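Local structure of ribokinase (Staphylococcus aureus, 3RY7) at residues V13-V19 with Q96-N102; L8-N12 with N116-T120; I63-A69 with E91-G95. The protein catalyses the ATP- and magnesium-dependent phosphorylation of D-ribose at O-5, giving D-ribose 5-phosphate, and is activated by monovalent cations. Residues are numbered along the deposited sequence.

Interaction 1 (V13-V19 with Q96-N102)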
loop_
_atom_site.group_PDB
_atom_site.type_symbol
_atom_site.label_atom_id
_atom_site.label_comp_id
_atom_site.label_asym_id
_atom_site.label_seq_id
_atom_site.Cartn_x
_atom_site.Cartn_y
_atom_site.Cartn_z
ATOM N N VAL A 13 15.146 9.812 -9.072
ATOM C CA VAL A 13 14.621 9.956 -7.724
ATOM C C VAL A 13 13.365 10.819 -7.811
ATOM O O VAL A 13 13.433 11.987 -8.169
ATOM C CB VAL A 13 15.659 10.537 -6.751
ATOM C CG1 VAL A 13 15.033 10.760 -5.382
ATOM C CG2 VAL A 13 16.877 9.609 -6.665
ATOM N N ASP A 14 12.212 10.213 -7.531
ATOM C CA ASP A 14 10.942 10.932 -7.555
ATOM C C ASP A 14 10.705 11.687 -6.242
ATOM O O ASP A 14 10.656 11.091 -5.178
ATOM C CB ASP A 14 9.786 9.953 -7.777
ATOM C CG ASP A 14 9.818 9.283 -9.152
ATOM O OD1 ASP A 14 10.619 9.691 -10.029
ATOM O OD2 ASP A 14 9.018 8.345 -9.349
ATOM N N GLN A 15 10.567 13.002 -6.329
ATOM C CA GLN A 15 10.196 13.806 -5.176
ATOM C C GLN A 15 8.716 14.126 -5.147
ATOM O O GLN A 15 8.241 14.951 -5.919
ATOM C CB GLN A 15 10.949 15.116 -5.175
ATOM C CG GLN A 15 11.860 15.228 -3.997
ATOM C CD GLN A 15 13.136 14.492 -4.251
ATOM O OE1 GLN A 15 13.579 13.681 -3.441
ATOM N NE2 GLN A 15 13.735 14.760 -5.396
ATOM N N PHE A 16 8.003 13.499 -4.224
ATOM C CA PHE A 16 6.561 13.692 -4.096
ATOM C C PHE A 16 6.182 14.717 -3.026
ATOM O O PHE A 16 6.557 14.579 -1.857
ATOM C CB PHE A 16 5.890 12.362 -3.774
ATOM C CG PHE A 16 5.806 11.430 -4.942
ATOM C CD1 PHE A 16 4.682 11.430 -5.759
ATOM C CD2 PHE A 16 6.846 10.547 -5.224
ATOM C CE1 PHE A 16 4.589 10.564 -6.838
ATOM C CE2 PHE A 16 6.761 9.676 -6.299
ATOM C CZ PHE A 16 5.625 9.686 -7.109
ATOM N N LEU A 17 5.434 15.736 -3.443
ATOM C CA LEU A 17 4.822 16.695 -2.528
ATOM C C LEU A 17 3.307 16.551 -2.590
ATOM O O LEU A 17 2.697 16.848 -3.619
ATOM C CB LEU A 17 5.189 18.113 -2.937
ATOM C CG LEU A 17 4.782 19.234 -1.976
ATOM C CD1 LEU A 17 5.604 19.150 -0.701
ATOM C CD2 LEU A 17 4.953 20.596 -2.637
ATOM N N THR A 18 2.697 16.082 -1.507
ATOM C CA THR A 18 1.247 15.936 -1.482
ATOM C C THR A 18 0.605 17.204 -0.951
ATOM O O THR A 18 0.832 17.597 0.190
ATOM C CB THR A 18 0.795 14.768 -0.610
ATOM O OG1 THR A 18 1.438 13.565 -1.042
ATOM C CG2 THR A 18 -0.713 14.594 -0.707
ATOM N N VAL A 19 -0.177 17.855 -1.799
ATOM C CA VAL A 19 -0.959 19.002 -1.388
ATOM C C VAL A 19 -2.438 18.627 -1.352
ATOM O O VAL A 19 -2.821 17.478 -1.622
ATOM C CB VAL A 19 -0.745 20.197 -2.327
ATOM C CG1 VAL A 19 0.742 20.454 -2.510
ATOM C CG2 VAL A 19 -1.405 19.934 -3.671
ATOM N N GLN A 96 15.922 13.164 -11.862
ATOM C CA GLN A 96 14.902 13.374 -10.837
ATOM C C GLN A 96 13.546 13.766 -11.420
ATOM O O GLN A 96 13.461 14.404 -12.482
ATOM C CB GLN A 96 15.352 14.464 -9.861
ATOM C CG GLN A 96 16.560 14.069 -9.074
ATOM C CD GLN A 96 17.235 15.256 -8.432
ATOM O OE1 GLN A 96 16.608 15.997 -7.680
ATOM N NE2 GLN A 96 18.524 15.434 -8.711
ATOM N N ALA A 97 12.486 13.392 -10.714
ATOM C CA ALA A 97 11.158 13.865 -11.063
ATOM C C ALA A 97 10.536 14.585 -9.868
ATOM O O ALA A 97 10.645 14.139 -8.715
ATOM C CB ALA A 97 10.273 12.705 -11.519
ATOM N N PHE A 98 9.882 15.697 -10.157
ATOM C CA PHE A 98 9.233 16.494 -9.132
ATOM C C PHE A 98 7.730 16.442 -9.373
ATOM O O PHE A 98 7.210 16.998 -10.350
ATOM C CB PHE A 98 9.797 17.905 -9.171
ATOM C CG PHE A 98 11.311 17.934 -9.212
ATOM C CD1 PHE A 98 11.988 18.077 -10.412
ATOM C CD2 PHE A 98 12.057 17.767 -8.038
ATOM C CE1 PHE A 98 13.387 18.091 -10.452
ATOM C CE2 PHE A 98 13.459 17.773 -8.067
ATOM C CZ PHE A 98 14.121 17.936 -9.278
ATOM N N ILE A 99 7.052 15.731 -8.480
ATOM C CA ILE A 99 5.652 15.369 -8.647
ATOM C C ILE A 99 4.765 15.958 -7.539
ATOM O O ILE A 99 4.943 15.643 -6.355
ATOM C CB ILE A 99 5.517 13.835 -8.628
ATOM C CG1 ILE A 99 6.383 13.226 -9.744
ATOM C CG2 ILE A 99 4.069 13.421 -8.779
ATOM C CD1 ILE A 99 6.611 11.732 -9.616
ATOM N N THR A 100 3.825 16.819 -7.922
ATOM C CA THR A 100 2.876 17.370 -6.965
ATOM C C THR A 100 1.532 16.652 -7.082
ATOM O O THR A 100 0.883 16.717 -8.124
ATOM C CB THR A 100 2.670 18.874 -7.186
ATOM O OG1 THR A 100 3.939 19.520 -7.308
ATOM C CG2 THR A 100 1.900 19.493 -6.015
ATOM N N VAL A 101 1.136 15.953 -6.019
ATOM C CA VAL A 101 -0.144 15.259 -5.951
ATOM C C VAL A 101 -1.207 16.104 -5.230
ATOM O O VAL A 101 -0.924 16.698 -4.190
ATOM C CB VAL A 101 -0.003 13.973 -5.149
ATOM C CG1 VAL A 101 -1.272 13.150 -5.246
ATOM C CG2 VAL A 101 1.197 13.194 -5.617
ATOM N N ASN A 102 -2.428 16.164 -5.761
ATOM C CA ASN A 102 -3.511 16.813 -5.009
ATOM C C ASN A 102 -4.427 15.829 -4.279
ATOM O O ASN A 102 -4.192 14.614 -4.303
ATOM C CB ASN A 102 -4.295 17.827 -5.856
ATOM C CG ASN A 102 -5.055 17.191 -7.013
ATOM O OD1 ASN A 102 -5.244 15.970 -7.076
ATOM N ND2 ASN A 102 -5.513 18.034 -7.933
#
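The strand segments 13-18 and 96-101 run parallel; their axes come within 4.6 Å and differ by 16°. Six backbone hydrogen bonds join them. Val13, Gln15 and Leu17 offer their O to the N of Ala97, Ile99 and Val101. In return, Gln15, Leu17 and Val19 give their N to the O of Ala97, Ile99 and Val101. The shortest is Gln15 N to Ala97 O, 2.6 Å.

Side chains alternate between the two faces. Asp14, Phe16, Thr18, Ala97, Ile99 and Val101 share one. Phe16 (chi1 m) swings its ring over its parallel neighbour. Ile99 CB lies 4.2 Å from the ring centroid, a CH-pi contact over the face, and Ile99 CD1 is 3.4 Å from Phe16 CZ. Val101, with chi1 t, meets the ring edge: its CG2 is 3.9 Å from Phe16 CD1.

These strands are the central pair of the four-stranded sheet that forms the lid of ribokinase-family sugar kinases. In this family the lid covers the sugar site and serves in dimer contacts. Accordingly, Lys288 of the second subunit makes a cation-pi contact with Phe16. Asp14, of the substrate site, hydrogen-bonds through OD1 to a glycerol that probably came from the crystallisation liquor. Asp14 (chi1 m) also brings OD1 to 3.4 Å from Ala97 CB.

The other face carries Val13, Gln15, Leu17, Gln96, Phe98 and Thr100. Gln15 has chi1 between wells at -116°. Its bent chain sets NE2 4.0 Å from Phe98 CE2. Beyond the strand end, Val19 CG1 packs on Thr100 CG2 at 3.8 Å.

Interaction 2 (L8-N12 with N116-T120)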
loop_
_atom_site.group_PDB
_atom_site.type_symbol
_atom_site.label_atom_id
_atom_site.label_comp_id
_atom_site.label_asym_id
_atom_site.label_seq_id
_atom_site.Cartn_x
_atom_site.Cartn_y
_atom_site.Cartn_z
ATOM N N LEU A 8 18.029 -1.106 -20.720
ATOM C CA LEU A 8 18.764 0.096 -20.897
ATOM C C LEU A 8 17.852 1.243 -20.638
ATOM O O LEU A 8 16.907 1.417 -21.337
ATOM C CB LEU A 8 19.314 0.183 -22.294
ATOM C CG LEU A 8 20.165 1.403 -22.566
ATOM C CD1 LEU A 8 21.475 1.311 -21.920
ATOM C CD2 LEU A 8 20.270 1.670 -23.994
ATOM N N GLY A 9 18.131 2.015 -19.609
ATOM C CA GLY A 9 17.241 3.122 -19.323
ATOM C C GLY A 9 17.528 3.941 -18.083
ATOM O O GLY A 9 18.630 3.908 -17.523
ATOM N N SER A 10 16.512 4.689 -17.667
ATOM C CA SER A 10 16.667 5.748 -16.687
ATOM C C SER A 10 16.483 5.287 -15.243
ATOM O O SER A 10 15.698 4.379 -14.948
ATOM C CB SER A 10 15.644 6.837 -16.979
ATOM O OG SER A 10 14.325 6.308 -16.887
ATOM N N THR A 11 17.208 5.935 -14.347
ATOM C CA THR A 11 16.924 5.851 -12.918
ATOM C C THR A 11 16.651 7.258 -12.426
ATOM O O THR A 11 17.444 8.175 -12.688
ATOM C CB THR A 11 18.100 5.251 -12.136
ATOM O OG1 THR A 11 18.298 3.894 -12.543
ATOM C CG2 THR A 11 17.808 5.279 -10.622
ATOM N N ASN A 12 15.517 7.440 -11.751
ATOM C CA ASN A 12 15.112 8.750 -11.264
ATOM C C ASN A 12 14.881 8.708 -9.763
ATOM O O ASN A 12 14.451 7.686 -9.235
ATOM C CB ASN A 12 13.796 9.194 -11.917
ATOM C CG ASN A 12 13.969 9.713 -13.336
ATOM O OD1 ASN A 12 15.075 10.076 -13.757
ATOM N ND2 ASN A 12 12.856 9.781 -14.076
ATOM N N ASN A 116 20.914 10.529 -16.589
ATOM C CA ASN A 116 20.268 9.685 -17.591
ATOM C C ASN A 116 20.511 10.192 -19.007
ATOM O O ASN A 116 20.801 9.413 -19.906
ATOM C CB ASN A 116 18.751 9.572 -17.366
ATOM C CG ASN A 116 18.396 8.947 -16.033
ATOM O OD1 ASN A 116 18.841 7.845 -15.697
ATOM N ND2 ASN A 116 17.563 9.646 -15.266
ATOM N N MET A 117 20.378 11.494 -19.193
ATOM C CA MET A 117 20.518 12.099 -20.512
ATOM C C MET A 117 21.967 12.451 -20.872
ATOM O O MET A 117 22.219 13.139 -21.862
ATOM C CB MET A 117 19.593 13.309 -20.642
ATOM C CG MET A 117 18.107 12.907 -20.583
ATOM S SD MET A 117 17.692 11.731 -21.900
ATOM C CE MET A 117 17.762 12.796 -23.325
ATOM N N THR A 118 22.921 11.972 -20.078
ATOM C CA THR A 118 24.319 12.064 -20.498
ATOM C C THR A 118 24.851 10.701 -20.975
ATOM O O THR A 118 26.036 10.567 -21.285
ATOM C CB THR A 118 25.222 12.582 -19.362
ATOM O OG1 THR A 118 25.369 11.562 -18.364
ATOM C CG2 THR A 118 24.633 13.875 -18.739
ATOM N N MET A 119 23.985 9.683 -21.020
ATOM C CA MET A 119 24.458 8.354 -21.384
ATOM C C MET A 119 24.838 8.373 -22.852
ATOM O O MET A 119 24.065 8.859 -23.667
ATOM C CB MET A 119 23.406 7.284 -21.130
ATOM C CG MET A 119 23.973 5.901 -21.300
ATOM S SD MET A 119 22.767 4.567 -21.188
ATOM C CE MET A 119 22.472 4.495 -19.420
ATOM N N THR A 120 26.035 7.870 -23.168
ATOM C CA THR A 120 26.579 7.915 -24.536
ATOM C C THR A 120 26.765 6.514 -25.125
ATOM O O THR A 120 26.745 5.505 -24.403
ATOM C CB THR A 120 27.986 8.555 -24.571
ATOM O OG1 THR A 120 28.881 7.732 -23.821
ATOM C CG2 THR A 120 27.987 9.961 -24.002
HETATM O O HOH W 1 20.369 6.206 -17.363
#
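Asn116 makes the polar part of this contact. It belongs to a 3-10 turn, and its side chain points toward segment 8-12. Its amide pairs with the backbone of Thr11 at both ends: Thr11 N donates to Asn116 OD1 at 2.9 Å, and Asn116 ND2 donates to Thr11 O at 3.0 Å. One side chain thus satisfies a backbone N and O much as a neighbouring strand would. A water extends the link, donating to Asn116 OD1 at 2.8 Å and to Gly9 O at 2.9 Å.

Met117 and Thr118 carry the chain around the turn, out of reach of segment 8-12. A weak backbone bond, Met119 N to Asn116 O at 3.4 Å, spans this turn. Met119 then points back. Its extended side chain (chi1 and chi2 t) brings SD to 3.6 Å from Leu8 CD1, an apolar contact. Thr120 is the N-cap of helix 121-125.

Segment 8-12 connects strand 4-8 of the large sheet to strand 12-18 of the lid, and it contains Asn12 of the substrate site. Ser10 bonds to Glu142, another substrate-binding residue. Strand 56-64 lies alongside, with Thr61 bonded to Gly9 O, and Thr11 packs against helix 70-78.

Interaction 3 (I63-A69 with E91-G95)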
loop_
_atom_site.group_PDB
_atom_site.type_symbol
_atom_site.label_atom_id
_atom_site.label_comp_id
_atom_site.label_asym_id
_atom_site.label_seq_id
_atom_site.Cartn_x
_atom_site.Cartn_y
_atom_site.Cartn_z
ATOM N N ILE A 63 23.637 7.153 -13.319
ATOM C CA ILE A 63 23.306 8.094 -12.263
ATOM C C ILE A 63 24.479 9.020 -11.981
ATOM O O ILE A 63 25.554 8.906 -12.591
ATOM C CB ILE A 63 22.964 7.374 -10.972
ATOM C CG1 ILE A 63 24.152 6.524 -10.514
ATOM C CG2 ILE A 63 21.715 6.509 -11.179
ATOM C CD1 ILE A 63 23.828 5.627 -9.322
ATOM N N GLY A 64 24.270 9.948 -11.057
ATOM C CA GLY A 64 25.313 10.881 -10.705
ATOM C C GLY A 64 26.182 10.314 -9.594
ATOM O O GLY A 64 26.014 9.164 -9.167
ATOM N N THR A 65 27.116 11.138 -9.128
ATOM C CA THR A 65 27.976 10.779 -8.018
ATOM C C THR A 65 27.480 11.472 -6.744
ATOM O O THR A 65 28.215 11.604 -5.765
ATOM C CB THR A 65 29.434 11.175 -8.315
ATOM O OG1 THR A 65 29.482 12.550 -8.729
ATOM C CG2 THR A 65 30.007 10.289 -9.448
ATOM N N ASP A 66 26.225 11.907 -6.770
ATOM C CA ASP A 66 25.615 12.598 -5.640
ATOM C C ASP A 66 25.021 11.650 -4.593
ATOM O O ASP A 66 24.665 12.079 -3.503
ATOM C CB ASP A 66 24.579 13.640 -6.111
ATOM C CG ASP A 66 23.561 13.061 -7.098
ATOM O OD1 ASP A 66 22.763 13.841 -7.662
ATOM O OD2 ASP A 66 23.570 11.830 -7.309
ATOM N N GLY A 67 24.946 10.364 -4.906
ATOM C CA GLY A 67 24.481 9.394 -3.939
ATOM C C GLY A 67 22.986 9.425 -3.665
ATOM O O GLY A 67 22.504 8.692 -2.807
ATOM N N VAL A 68 22.231 10.235 -4.400
ATOM C CA VAL A 68 20.810 10.374 -4.084
ATOM C C VAL A 68 19.990 9.135 -4.441
ATOM O O VAL A 68 18.895 8.954 -3.926
ATOM C CB VAL A 68 20.168 11.633 -4.705
ATOM C CG1 VAL A 68 20.705 12.898 -4.043
ATOM C CG2 VAL A 68 20.388 11.689 -6.196
ATOM N N ALA A 69 20.512 8.279 -5.313
ATOM C CA ALA A 69 19.800 7.048 -5.673
ATOM C C ALA A 69 20.408 5.809 -5.028
ATOM O O ALA A 69 20.105 4.689 -5.429
ATOM C CB ALA A 69 19.754 6.883 -7.180
ATOM N N GLU A 91 29.301 14.599 -14.196
ATOM C CA GLU A 91 28.839 15.511 -15.234
ATOM C C GLU A 91 27.454 16.101 -14.946
ATOM O O GLU A 91 27.123 17.205 -15.392
ATOM C CB GLU A 91 28.809 14.770 -16.573
ATOM C CG GLU A 91 28.135 15.540 -17.731
ATOM C CD GLU A 91 28.296 14.835 -19.086
ATOM O OE1 GLU A 91 27.897 15.413 -20.124
ATOM O OE2 GLU A 91 28.825 13.699 -19.105
ATOM N N ALA A 92 26.632 15.344 -14.232
ATOM C CA ALA A 92 25.266 15.770 -13.955
ATOM C C ALA A 92 24.806 15.106 -12.672
ATOM O O ALA A 92 25.332 14.068 -12.278
ATOM C CB ALA A 92 24.323 15.401 -15.123
ATOM N N LYS A 93 23.827 15.716 -12.016
ATOM C CA LYS A 93 23.220 15.104 -10.865
ATOM C C LYS A 93 22.329 13.953 -11.333
ATOM O O LYS A 93 21.972 13.867 -12.506
ATOM C CB LYS A 93 22.441 16.156 -10.093
ATOM C CG LYS A 93 23.327 17.285 -9.577
ATOM C CD LYS A 93 22.483 18.399 -8.993
ATOM C CE LYS A 93 21.449 18.884 -10.011
ATOM N NZ LYS A 93 21.963 19.989 -10.889
ATOM N N THR A 94 22.008 13.045 -10.428
ATOM C CA THR A 94 21.105 11.960 -10.762
ATOM C C THR A 94 19.783 12.500 -11.291
ATOM O O THR A 94 19.306 13.549 -10.853
ATOM C CB THR A 94 20.865 11.068 -9.557
ATOM O OG1 THR A 94 22.132 10.571 -9.122
ATOM C CG2 THR A 94 19.936 9.899 -9.924
ATOM N N GLY A 95 19.215 11.804 -12.270
ATOM C CA GLY A 95 17.927 12.191 -12.827
ATOM C C GLY A 95 16.875 12.247 -11.727
ATOM O O GLY A 95 16.933 11.467 -10.778
HETATM O O HOH W 2 26.480 13.763 -9.569
HETATM O O HOH W 3 22.844 8.221 -6.813
#
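This is a polar contact between two connecting segments, where the large alpha/beta domain of the ribokinase fold meets its lid. Segment 63-69 leaves strand 56-64 of the large sheet and leads to helix 70-78, with Ala69 at the N-cap. Segment 91-95 runs from strand 87-89 into lid strand 95-101.

Thr94 is the centre of the contact, and Asp66 grips it with both carboxylate oxygens. Thr94 N donates to Asp66 OD1 at 3.0 Å, and Thr94 OG1 donates to Asp66 OD2 at 2.6 Å. The same hydroxyl accepts from Gly64 N at 3.0 Å.

At Gly64 the two segments come close, with its CA 4.3 Å from that of Thr94. A CB there would clash with Ala92 O and Thr94 N. Val68 packs on Thr94, its CG2 3.5 Å from Thr94 CB. A water bridges the segments, accepting from Thr65 N at 2.7 Å and donating to Ala92 O at 3.0 Å.

In the fold
The three contacts follow the passage from the large domain to the lid. Interaction 3 is nested along the chain inside the loop closed by interaction 1, which is itself nested inside that of interaction 2. Interactions 2 and 3 are closest, with centres 11 Å apart: Asn116 ND2 is 3.5 Å from Gly95 CA, and Thr118 CG2 is 3.9 Å from Ala92 CB. Interaction 1 continues from both. Val13 N probably bonds to Gly95 O (3.0 Å), and Val13 CG2 lies 4.0 Å from Ala69 CB. Substrate-binding Asn12, Val13 and Asp14 run consecutively from interaction 2 into interaction 1. The side chains of Asn12 and Asp14 each lie about 3 Å from the bound glycerol, consistent with its occupying the sugar pocket.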